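PDB 3FRN: flagellar protein FlgA from Thermotoga maritima, which is probably a periplasmic chaperone that assists formation of the P-ring of the flagellar basal body. Local coordinates for residues V145-R150 / R164-N169. Residues are numbered along the deposited sequence; the frame is centred on the assembly and turned at random.
Sequences VVVLKR and RLEKRN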
ATOM      1  N   VAL A 145      -4.895   7.437   3.664  1.00 42.24           N
ATOM      2  CA  VAL A 145      -4.403   6.967   4.956  1.00 40.63           C
ATOM      3  C   VAL A 145      -4.363   8.091   5.999  1.00 36.52           C
ATOM      4  O   VAL A 145      -4.423   9.269   5.660  1.00 31.28           O
ATOM      5  CB  VAL A 145      -3.008   6.299   4.841  1.00 38.86           C
ATOM      6  CG1 VAL A 145      -3.064   5.066   3.946  1.00 45.09           C
ATOM      7  CG2 VAL A 145      -1.984   7.289   4.342  1.00 39.25           C
ATOM      8  N   VAL A 146      -4.261   7.704   7.267  1.00 38.00           N
ATOM      9  CA  VAL A 146      -4.238   8.640   8.380  1.00 37.50           C
ATOM     10  C   VAL A 146      -2.817   9.155   8.617  1.00 38.11           C
ATOM     11  O   VAL A 146      -1.896   8.379   8.870  1.00 33.15           O
ATOM     12  CB  VAL A 146      -4.823   7.984   9.660  1.00 39.58           C
ATOM     13  CG1 VAL A 146      -4.498   8.797  10.895  1.00 41.61           C
ATOM     14  CG2 VAL A 146      -6.329   7.810   9.522  1.00 34.40           C
ATOM     15  N   VAL A 147      -2.652  10.473   8.522  1.00 38.55           N
ATOM     16  CA  VAL A 147      -1.346  11.117   8.647  1.00 40.25           C
ATOM     17  C   VAL A 147      -1.400  12.159   9.769  1.00 40.08           C
ATOM     18  O   VAL A 147      -2.415  12.832   9.944  1.00 38.34           O
ATOM     19  CB  VAL A 147      -0.916  11.764   7.292  1.00 39.33           C
ATOM     20  CG1 VAL A 147       0.281  12.700   7.453  1.00 35.67           C
ATOM     21  CG2 VAL A 147      -0.601  10.687   6.258  1.00 42.00           C
ATOM     22  N   LEU A 148      -0.314  12.278  10.528  1.00 41.56           N
ATOM     23  CA  LEU A 148      -0.236  13.235  11.641  1.00 40.29           C
ATOM     24  C   LEU A 148      -0.251  14.714  11.242  1.00 42.76           C
ATOM     25  O   LEU A 148       0.509  15.143  10.365  1.00 44.39           O
ATOM     26  CB  LEU A 148       0.988  12.941  12.512  1.00 36.98           C
ATOM     27  CG  LEU A 148       0.864  11.726  13.443  1.00 39.32           C
ATOM     28  CD1 LEU A 148       2.099  11.608  14.303  1.00 35.33           C
ATOM     29  CD2 LEU A 148      -0.377  11.818  14.323  1.00 40.02           C
ATOM     30  N   LYS A 149      -1.128  15.479  11.895  1.00 43.03           N
ATOM     31  CA  LYS A 149      -1.154  16.945  11.779  1.00 41.42           C
ATOM     32  C   LYS A 149      -0.118  17.598  12.687  1.00 39.18           C
ATOM     33  O   LYS A 149       0.345  18.696  12.404  1.00 31.53           O
ATOM     34  CB  LYS A 149      -2.530  17.513  12.157  1.00 43.03           C
ATOM     35  CG  LYS A 149      -3.590  17.416  11.079  1.00 45.69           C
ATOM     36  CD  LYS A 149      -4.981  17.437  11.693  1.00 41.38           C
ATOM     37  CE  LYS A 149      -5.598  18.805  11.710  1.00 34.18           C
ATOM     38  NZ  LYS A 149      -6.999  18.713  12.211  1.00 41.76           N
ATOM     39  N   ARG A 150       0.226  16.928  13.784  1.00 36.55           N
ATOM     40  CA  ARG A 150       1.130  17.503  14.778  1.00 40.41           C
ATOM     41  C   ARG A 150       1.969  16.439  15.479  1.00 39.69           C
ATOM     42  O   ARG A 150       1.657  15.250  15.409  1.00 40.64           O
ATOM     43  CB  ARG A 150       0.334  18.322  15.801  1.00 41.11           C
ATOM     44  CG  ARG A 150      -0.748  17.530  16.515  1.00 40.85           C
ATOM     45  CD  ARG A 150      -1.847  18.431  17.084  1.00 45.25           C
ATOM     46  NE  ARG A 150      -1.361  19.456  18.012  1.00 52.50           N
ATOM     47  CZ  ARG A 150      -0.975  19.236  19.269  1.00 54.19           C
ATOM     48  NH1 ARG A 150      -0.981  18.005  19.783  1.00 46.12           N
ATOM     49  NH2 ARG A 150      -0.565  20.257  20.018  1.00 44.43           N
ATOM     50  N   ARG A 164      -5.089  13.883  10.084  1.00 46.16           N
ATOM     51  CA  ARG A 164      -5.820  14.155   8.861  1.00 46.68           C
ATOM     52  C   ARG A 164      -5.694  12.955   7.924  1.00 44.68           C
ATOM     53  O   ARG A 164      -4.963  12.004   8.207  1.00 45.97           O
ATOM     54  CB  ARG A 164      -5.308  15.430   8.179  1.00 47.41           C
ATOM     55  CG  ARG A 164      -3.887  15.327   7.654  1.00 50.43           C
ATOM     56  CD  ARG A 164      -3.482  16.540   6.840  1.00 49.91           C
ATOM     57  NE  ARG A 164      -2.045  16.515   6.582  1.00 60.89           N
ATOM     58  CZ  ARG A 164      -1.134  17.127   7.334  1.00 63.25           C
ATOM     59  NH1 ARG A 164      -1.508  17.838   8.388  1.00 66.07           N
ATOM     60  NH2 ARG A 164       0.152  17.036   7.026  1.00 63.68           N
ATOM     61  N   LEU A 165      -6.413  13.016   6.811  1.00 41.38           N
ATOM     62  CA  LEU A 165      -6.416  11.960   5.821  1.00 39.16           C
ATOM     63  C   LEU A 165      -5.620  12.428   4.602  1.00 38.92           C
ATOM     64  O   LEU A 165      -5.773  13.567   4.152  1.00 40.06           O
ATOM     65  CB  LEU A 165      -7.860  11.642   5.439  1.00 36.39           C
ATOM     66  CG  LEU A 165      -8.286  10.193   5.218  1.00 41.08           C
ATOM     67  CD1 LEU A 165      -8.390   9.422   6.533  1.00 37.73           C
ATOM     68  CD2 LEU A 165      -9.616  10.182   4.490  1.00 28.15           C
ATOM     69  N   GLU A 166      -4.751  11.560   4.094  1.00 42.64           N
ATOM     70  CA  GLU A 166      -3.946  11.850   2.902  1.00 43.84           C
ATOM     71  C   GLU A 166      -3.862  10.628   1.998  1.00 44.28           C
ATOM     72  O   GLU A 166      -3.803   9.498   2.487  1.00 45.49           O
ATOM     73  CB  GLU A 166      -2.528  12.264   3.292  1.00 42.91           C
ATOM     74  CG  GLU A 166      -2.402  13.664   3.879  1.00 48.69           C
ATOM     75  CD  GLU A 166      -0.961  14.125   3.969  1.00 47.57           C
ATOM     76  OE1 GLU A 166      -0.084  13.461   3.373  1.00 51.24           O
ATOM     77  OE2 GLU A 166      -0.702  15.153   4.629  1.00 49.05           O
ATOM     78  N   LYS A 167      -3.847  10.859   0.685  1.00 41.07           N
ATOM     79  CA  LYS A 167      -3.674   9.789  -0.304  1.00 39.93           C
ATOM     80  C   LYS A 167      -2.220   9.304  -0.333  1.00 39.29           C
ATOM     81  O   LYS A 167      -1.303  10.115  -0.450  1.00 41.27           O
ATOM     82  CB  LYS A 167      -4.105  10.274  -1.695  1.00 41.04           C
ATOM     83  CG  LYS A 167      -5.508   9.841  -2.128  1.00 43.11           C
ATOM     84  CD  LYS A 167      -5.450   8.784  -3.229  1.00 43.26           C
ATOM     85  CE  LYS A 167      -6.841   8.287  -3.645  1.00 47.45           C
ATOM     86  NZ  LYS A 167      -7.298   7.071  -2.887  1.00 31.35           N
ATOM     87  N   ARG A 168      -2.011   7.992  -0.208  1.00 33.70           N
ATOM     88  CA  ARG A 168      -0.660   7.410  -0.233  1.00 36.09           C
ATOM     89  C   ARG A 168      -0.632   6.038  -0.917  1.00 36.58           C
ATOM     90  O   ARG A 168      -1.650   5.350  -0.987  1.00 37.85           O
ATOM     91  CB  ARG A 168      -0.108   7.251   1.192  1.00 38.84           C
ATOM     92  CG  ARG A 168       0.325   8.528   1.906  1.00 37.68           C
ATOM     93  CD  ARG A 168       1.720   8.998   1.497  1.00 43.46           C
ATOM     94  NE  ARG A 168       2.439   9.609   2.620  1.00 45.58           N
ATOM     95  CZ  ARG A 168       2.250  10.853   3.053  1.00 48.26           C
ATOM     96  NH1 ARG A 168       2.950  11.310   4.084  1.00 39.64           N
ATOM     97  NH2 ARG A 168       1.363  11.643   2.461  1.00 48.13           N
ATOM     98  N   ASN A 169       0.541   5.641  -1.408  1.00 34.41           N
ATOM     99  CA  ASN A 169       0.750   4.284  -1.904  1.00 37.73           C
ATOM    100  C   ASN A 169       0.987   3.333  -0.737  1.00 36.81           C
ATOM    101  O   ASN A 169       2.041   3.361  -0.099  1.00 40.40           O
ATOM    102  CB  ASN A 169       1.924   4.231  -2.896  1.00 37.67           C
ATOM    103  CG  ASN A 169       2.078   2.866  -3.583  1.00 40.56           C
ATOM    104  OD1 ASN A 169       1.306   1.921  -3.356  1.00 35.50           O
ATOM    105  ND2 ASN A 169       3.089   2.766  -4.437  1.00 32.47           N
TER
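Val-147 lies across the carboxylate arm of Glu-166, the two side chains at about a right angle. Its CG1 sits 3.9 Å from Glu-166 OE2, and its CG2 meets CB and OE1 of the same residue. CG2 also rests over one face of the Arg-168 guanidinium, off toward the rim. Glu-166 is held between two arginines of its own strand. Arg-164 NE gives Glu-166 OE2 a nearly straight bond of 2.7 Å in the guanidinium plane, to the anti lone pair. Arg-168 NH2 reaches Glu-166 OE1. The chain of Arg-164 runs extended from CG to NE, and its NH1 lies 3.4 Å from Lys-149 CG. An alanine in place of Arg-164 would probably leave Glu-166 OE2 without its charged mate and take away the guanidinium that lies against Lys-149 CG.

Segments 145-150 and 164-169 both fall in the SAF domain, where their strands pair antiparallel. Two hydrogen-bonded pairs, Val-145 with Glu-166 and Val-147 with Arg-164, flank the non-hydrogen-bonded pair Val-146 and Leu-165. Val-147 N to Arg-164 O measures 2.8 Å, and Arg-164 N to Val-147 O 2.9 Å. On the sheet face away from the salt bridges, Val-146 CG2 touches Leu-165 CD1 at 4.0 Å. Leu-199 also packs on Val-146. On the salt-bridge face, Val-145 CG2 stands 3.6 Å from Arg-168 CG, with Pro-177 against the same valine.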